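Long-range contacts in lectin (Trichosanthes anguina, PDB 4HR6), which probably binds carbohydrate as a nontoxic three-chain seed lectin, a homologue of type II ribosome-inactivating proteins: residues F40-A44 / F63-F67; L70-A74 / P104-L108. One frame throughout, in Å; residues are numbered along the deposited sequence.

Interaction 1 (F40-A44 / F63-F67); sequences FFLNA and FDNTF
Two asparagines join these irregular loops by a double hydrogen bond. Asn65 N donates to Asn43 OD1 (3.2 Å), and Asn43 ND2 donates to Asn65 OD1 (2.9 Å), so one carboxamide meets both the backbone and the side chain of its partner. Both residues have chi1 in p. One water adds a third link, donating to Asn43 O (3.1 Å) and accepting from Asn65 ND2 (3.0 Å), while Ala27 O also receives Asn65 ND2. Residues 41-44 form a type I turn closed by Ala44 N to Phe41 O (3.0 Å); within it Leu42 N gives a nearly straight bond to Phe63 O (3.2 Å). The nearest alpha carbons are Leu42 CA and Asp64 CA, 4.9 Å apart. Phe41 (chi1 m) presents a ring face to Asn65 CB, a CH-pi contact 3.9 Å from the ring centroid, and Phe41 CE2 lies 3.7 Å from CE1 of Phe63 (chi1 p). Asp64 OD1 makes an Asx turn with Thr66 N (3.0 Å) and accepts from Thr66 OG1 (2.7 Å). Thr66 is the N-cap of helix 67-74, its hydroxyl also bonding Ser69 N. The contact thus joins the loops that follow two neighbouring parallel strands, 37-40 and 57-60. Complementary amide donors and acceptors, together with packing on the Phe41 ring, fix both the spacing and the orientation of the two loops.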
loop_
_atom_site.group_PDB
_atom_site.type_symbol
_atom_site.label_atom_id
_atom_site.label_comp_id
_atom_site.label_asym_id
_atom_site.label_seq_id
_atom_site.Cartn_x
_atom_site.Cartn_y
_atom_site.Cartn_z
ATOM N N PHE B 40 -28.603 -11.539 13.542
ATOM C CA PHE B 40 -27.904 -12.079 12.393
ATOM C C PHE B 40 -28.290 -11.237 11.209
ATOM O O PHE B 40 -29.459 -10.861 11.078
ATOM C CB PHE B 40 -28.323 -13.529 12.131
ATOM C CG PHE B 40 -27.649 -14.523 13.020
ATOM C CD1 PHE B 40 -28.010 -14.646 14.344
ATOM C CD2 PHE B 40 -26.649 -15.349 12.527
ATOM C CE1 PHE B 40 -27.385 -15.578 15.163
ATOM C CE2 PHE B 40 -26.010 -16.268 13.340
ATOM C CZ PHE B 40 -26.383 -16.389 14.665
ATOM N N PHE B 41 -27.315 -10.934 10.352
ATOM C CA PHE B 41 -27.625 -10.292 9.082
ATOM C C PHE B 41 -28.421 -11.249 8.218
ATOM O O PHE B 41 -28.258 -12.459 8.299
ATOM C CB PHE B 41 -26.346 -9.857 8.351
ATOM C CG PHE B 41 -25.715 -8.619 8.933
ATOM C CD1 PHE B 41 -24.719 -8.715 9.883
ATOM C CD2 PHE B 41 -26.153 -7.363 8.556
ATOM C CE1 PHE B 41 -24.150 -7.586 10.441
ATOM C CE2 PHE B 41 -25.585 -6.222 9.111
ATOM C CZ PHE B 41 -24.580 -6.334 10.054
ATOM N N LEU B 42 -29.257 -10.668 7.373
ATOM C CA LEU B 42 -30.134 -11.378 6.481
ATOM C C LEU B 42 -29.344 -12.323 5.549
ATOM O O LEU B 42 -29.821 -13.386 5.195
ATOM C CB LEU B 42 -30.939 -10.353 5.693
ATOM C CG LEU B 42 -32.080 -10.793 4.778
ATOM C CD1 LEU B 42 -33.069 -11.701 5.509
ATOM C CD2 LEU B 42 -32.763 -9.541 4.254
ATOM N N ASN B 43 -28.126 -11.946 5.185
ATOM C CA ASN B 43 -27.324 -12.765 4.309
ATOM C C ASN B 43 -26.219 -13.478 5.045
ATOM O O ASN B 43 -25.267 -13.930 4.431
ATOM C CB ASN B 43 -26.764 -11.918 3.173
ATOM C CG ASN B 43 -25.755 -10.900 3.654
ATOM O OD1 ASN B 43 -25.855 -10.406 4.764
ATOM N ND2 ASN B 43 -24.791 -10.581 2.820
ATOM N N ALA B 44 -26.322 -13.611 6.360
ATOM C CA ALA B 44 -25.345 -14.441 7.065
ATOM C C ALA B 44 -25.365 -15.837 6.459
ATOM O O ALA B 44 -26.446 -16.346 6.117
ATOM C CB ALA B 44 -25.659 -14.542 8.541
ATOM N N PHE B 63 -31.830 -6.280 6.948
ATOM C CA PHE B 63 -30.865 -5.760 5.984
ATOM C C PHE B 63 -29.645 -6.669 6.022
ATOM O O PHE B 63 -29.488 -7.477 6.953
ATOM C CB PHE B 63 -30.446 -4.314 6.306
ATOM C CG PHE B 63 -30.136 -4.076 7.749
ATOM C CD1 PHE B 63 -28.888 -4.311 8.248
ATOM C CD2 PHE B 63 -31.122 -3.636 8.610
ATOM C CE1 PHE B 63 -28.610 -4.093 9.585
ATOM C CE2 PHE B 63 -30.866 -3.426 9.942
ATOM C CZ PHE B 63 -29.608 -3.654 10.437
ATOM N N ASP B 64 -28.795 -6.547 5.009
ATOM C CA ASP B 64 -27.634 -7.406 4.909
ATOM C C ASP B 64 -26.348 -6.616 5.174
ATOM O O ASP B 64 -26.389 -5.414 5.483
ATOM C CB ASP B 64 -27.644 -8.230 3.608
ATOM C CG ASP B 64 -27.443 -7.424 2.372
ATOM O OD1 ASP B 64 -26.597 -6.508 2.362
ATOM O OD2 ASP B 64 -28.095 -7.756 1.366
ATOM N N ASN B 65 -25.225 -7.311 5.146
ATOM C CA ASN B 65 -23.978 -6.721 5.569
ATOM C C ASN B 65 -23.230 -6.000 4.457
ATOM O O ASN B 65 -22.083 -5.663 4.623
ATOM C CB ASN B 65 -23.089 -7.766 6.253
ATOM C CG ASN B 65 -22.803 -8.962 5.388
ATOM O OD1 ASN B 65 -22.845 -8.885 4.180
ATOM N ND2 ASN B 65 -22.472 -10.073 6.016
ATOM N N THR B 66 -23.849 -5.800 3.307
ATOM C CA THR B 66 -23.195 -5.016 2.263
ATOM C C THR B 66 -23.342 -3.542 2.649
ATOM O O THR B 66 -24.318 -3.146 3.315
ATOM C CB THR B 66 -23.841 -5.197 0.893
ATOM O OG1 THR B 66 -25.200 -4.745 0.955
ATOM C CG2 THR B 66 -23.791 -6.662 0.439
ATOM N N PHE B 67 -22.390 -2.726 2.220
ATOM C CA PHE B 67 -22.469 -1.287 2.494
ATOM C C PHE B 67 -23.717 -0.648 1.898
ATOM O O PHE B 67 -24.346 0.199 2.533
ATOM C CB PHE B 67 -21.238 -0.566 1.990
ATOM C CG PHE B 67 -20.005 -0.862 2.772
ATOM C CD1 PHE B 67 -18.900 -1.418 2.157
ATOM C CD2 PHE B 67 -19.942 -0.570 4.130
ATOM C CE1 PHE B 67 -17.756 -1.701 2.887
ATOM C CE2 PHE B 67 -18.797 -0.841 4.861
ATOM C CZ PHE B 67 -17.712 -1.416 4.237
HETATM O O HOH W 1 -22.426 -12.858 4.859
#

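Interaction 2 (L70-A74 / P104-L108); sequences LENAA and PLSFL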
loop_
_atom_site.group_PDB
_atom_site.type_symbol
_atom_site.label_atom_id
_atom_site.label_comp_id
_atom_site.label_asym_id
_atom_site.label_seq_id
_atom_site.Cartn_x
_atom_site.Cartn_y
_atom_site.Cartn_z
ATOM N N LEU B 70 -26.679 -1.455 4.123
ATOM C CA LEU B 70 -26.556 -0.680 5.355
ATOM C C LEU B 70 -26.879 0.788 5.149
ATOM O O LEU B 70 -27.555 1.393 5.981
ATOM C CB LEU B 70 -25.159 -0.823 5.944
ATOM C CG LEU B 70 -24.956 -2.183 6.612
ATOM C CD1 LEU B 70 -23.495 -2.427 6.876
ATOM C CD2 LEU B 70 -25.747 -2.249 7.911
ATOM N N GLU B 71 -26.380 1.356 4.058
ATOM C CA GLU B 71 -26.619 2.782 3.739
ATOM C C GLU B 71 -28.097 3.016 3.440
ATOM O O GLU B 71 -28.730 3.978 3.913
ATOM C CB GLU B 71 -25.745 3.220 2.559
ATOM C CG GLU B 71 -24.281 3.433 2.957
ATOM C CD GLU B 71 -23.364 3.777 1.784
ATOM O OE1 GLU B 71 -23.734 3.545 0.625
ATOM O OE2 GLU B 71 -22.241 4.258 2.012
ATOM N N ASN B 72 -28.658 2.104 2.673
ATOM C CA ASN B 72 -30.077 2.141 2.395
ATOM C C ASN B 72 -30.929 2.150 3.670
ATOM O O ASN B 72 -31.831 2.965 3.834
ATOM C CB ASN B 72 -30.443 0.940 1.551
ATOM C CG ASN B 72 -31.594 1.219 0.650
ATOM O OD1 ASN B 72 -32.749 0.972 0.999
ATOM N ND2 ASN B 72 -31.293 1.783 -0.515
ATOM N N ALA B 73 -30.623 1.247 4.582
ATOM C CA ALA B 73 -31.350 1.144 5.829
ATOM C C ALA B 73 -31.068 2.324 6.784
ATOM O O ALA B 73 -31.946 2.720 7.544
ATOM C CB ALA B 73 -31.011 -0.169 6.499
ATOM N N ALA B 74 -29.852 2.869 6.781
ATOM C CA ALA B 74 -29.567 4.069 7.606
ATOM C C ALA B 74 -30.177 5.346 7.014
ATOM O O ALA B 74 -30.421 6.317 7.728
ATOM C CB ALA B 74 -28.073 4.257 7.814
ATOM N N PRO B 104 -28.486 0.252 11.737
ATOM C CA PRO B 104 -27.704 0.327 10.501
ATOM C C PRO B 104 -26.556 1.338 10.616
ATOM O O PRO B 104 -25.426 1.056 10.243
ATOM C CB PRO B 104 -28.723 0.803 9.459
ATOM C CG PRO B 104 -30.054 0.523 10.026
ATOM C CD PRO B 104 -29.921 0.508 11.510
ATOM N N LEU B 105 -26.866 2.507 11.148
ATOM C CA LEU B 105 -25.871 3.551 11.353
ATOM C C LEU B 105 -24.731 3.060 12.231
ATOM O O LEU B 105 -23.556 3.256 11.901
ATOM C CB LEU B 105 -26.529 4.760 12.013
ATOM C CG LEU B 105 -25.610 5.971 12.180
ATOM C CD1 LEU B 105 -25.636 6.776 10.892
ATOM C CD2 LEU B 105 -26.024 6.825 13.380
ATOM N N SER B 106 -25.081 2.412 13.337
ATOM C CA SER B 106 -24.078 1.936 14.287
ATOM C C SER B 106 -23.182 0.872 13.656
ATOM O O SER B 106 -21.978 0.897 13.874
ATOM C CB SER B 106 -24.732 1.452 15.579
ATOM O OG SER B 106 -25.585 2.459 16.116
ATOM N N PHE B 107 -23.757 -0.018 12.838
ATOM C CA PHE B 107 -22.948 -0.992 12.104
ATOM C C PHE B 107 -21.949 -0.316 11.138
ATOM O O PHE B 107 -20.796 -0.700 11.055
ATOM C CB PHE B 107 -23.827 -1.996 11.341
ATOM C CG PHE B 107 -24.225 -3.198 12.159
ATOM C CD1 PHE B 107 -25.556 -3.534 12.322
ATOM C CD2 PHE B 107 -23.264 -3.992 12.757
ATOM C CE1 PHE B 107 -25.919 -4.653 13.073
ATOM C CE2 PHE B 107 -23.619 -5.105 13.515
ATOM C CZ PHE B 107 -24.943 -5.431 13.669
ATOM N N LEU B 108 -22.402 0.692 10.419
ATOM C CA LEU B 108 -21.522 1.452 9.521
ATOM C C LEU B 108 -20.283 2.027 10.240
ATOM O O LEU B 108 -19.148 1.929 9.748
ATOM C CB LEU B 108 -22.324 2.559 8.869
ATOM C CG LEU B 108 -22.744 2.483 7.398
ATOM C CD1 LEU B 108 -22.513 1.154 6.736
ATOM C CD2 LEU B 108 -24.187 2.954 7.223
#
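Leu70, on helix 67-74, reaches across to three residues of helix 103-119. Leu70 CB lies 3.4 Å from Leu108 CD1, a tight contact, with Leu108 holding chi angles between the usual wells. Leu70 CD2 meets Phe107 CB at 3.9 Å, and Leu70 O rests 3.7 Å from Pro104 CB while accepting Ala74 N (2.8 Å) within its own helix. Phe107 starts toward the partner helix, but its ring leads away. Glu71 contributes little: its CB points away, Glu71 CG comes to 4.3 Å from Leu108 CD2, and its carboxylate forms a salt bridge with Arg78. Ala73 sets CB 3.7 Å from Pro104 CG, methyl against pyrrolidine ring. At Ala74 the backbones come nearest, with Ala74 CA 5.1 Å from Pro104 CA; Ala74 CB touches Pro104 CB (3.9 Å) and Leu108 CD2 (4.1 Å). Small alanines suit this end, where the last turn of one helix meets the first turn of the other, and a proline fits there because a first turn needs no amide donor from it. Contacts from Leu70, Ala73 and Ala74 to Pro104, Phe107 and Leu108 repeat at the i, i+3, i+4 spacing. With axes 8.7 Å apart and N-to-C directions at 139°, this is apolar packing of a helix pair inclined some 40° from antiparallel, in the helical part of the ribosome-inactivating protein fold.

Overall arrangement
Interaction 1 closes before interaction 2 opens along the chain, and their centres lie 11 Å apart. Residues 63-67 lead directly into helix 67-74, so the loop contact lies at the start of the helix that packs on 103-119. Their side chains also meet: Phe41 CZ is 3.7 Å from Phe107 CE1, Phe63 CD1 3.8 Å from Leu70 CD2, and Phe63 CE2 4.0 Å from Pro104 CG. These touches join the two loops that follow strands 37-40 and 57-60 to helices 67-74 and 103-119 by apolar packing. Neither contact touches another protein chain; sugar binding in type II relatives belongs to a separate beta-trefoil lectin chain, so both contacts appear to be structural.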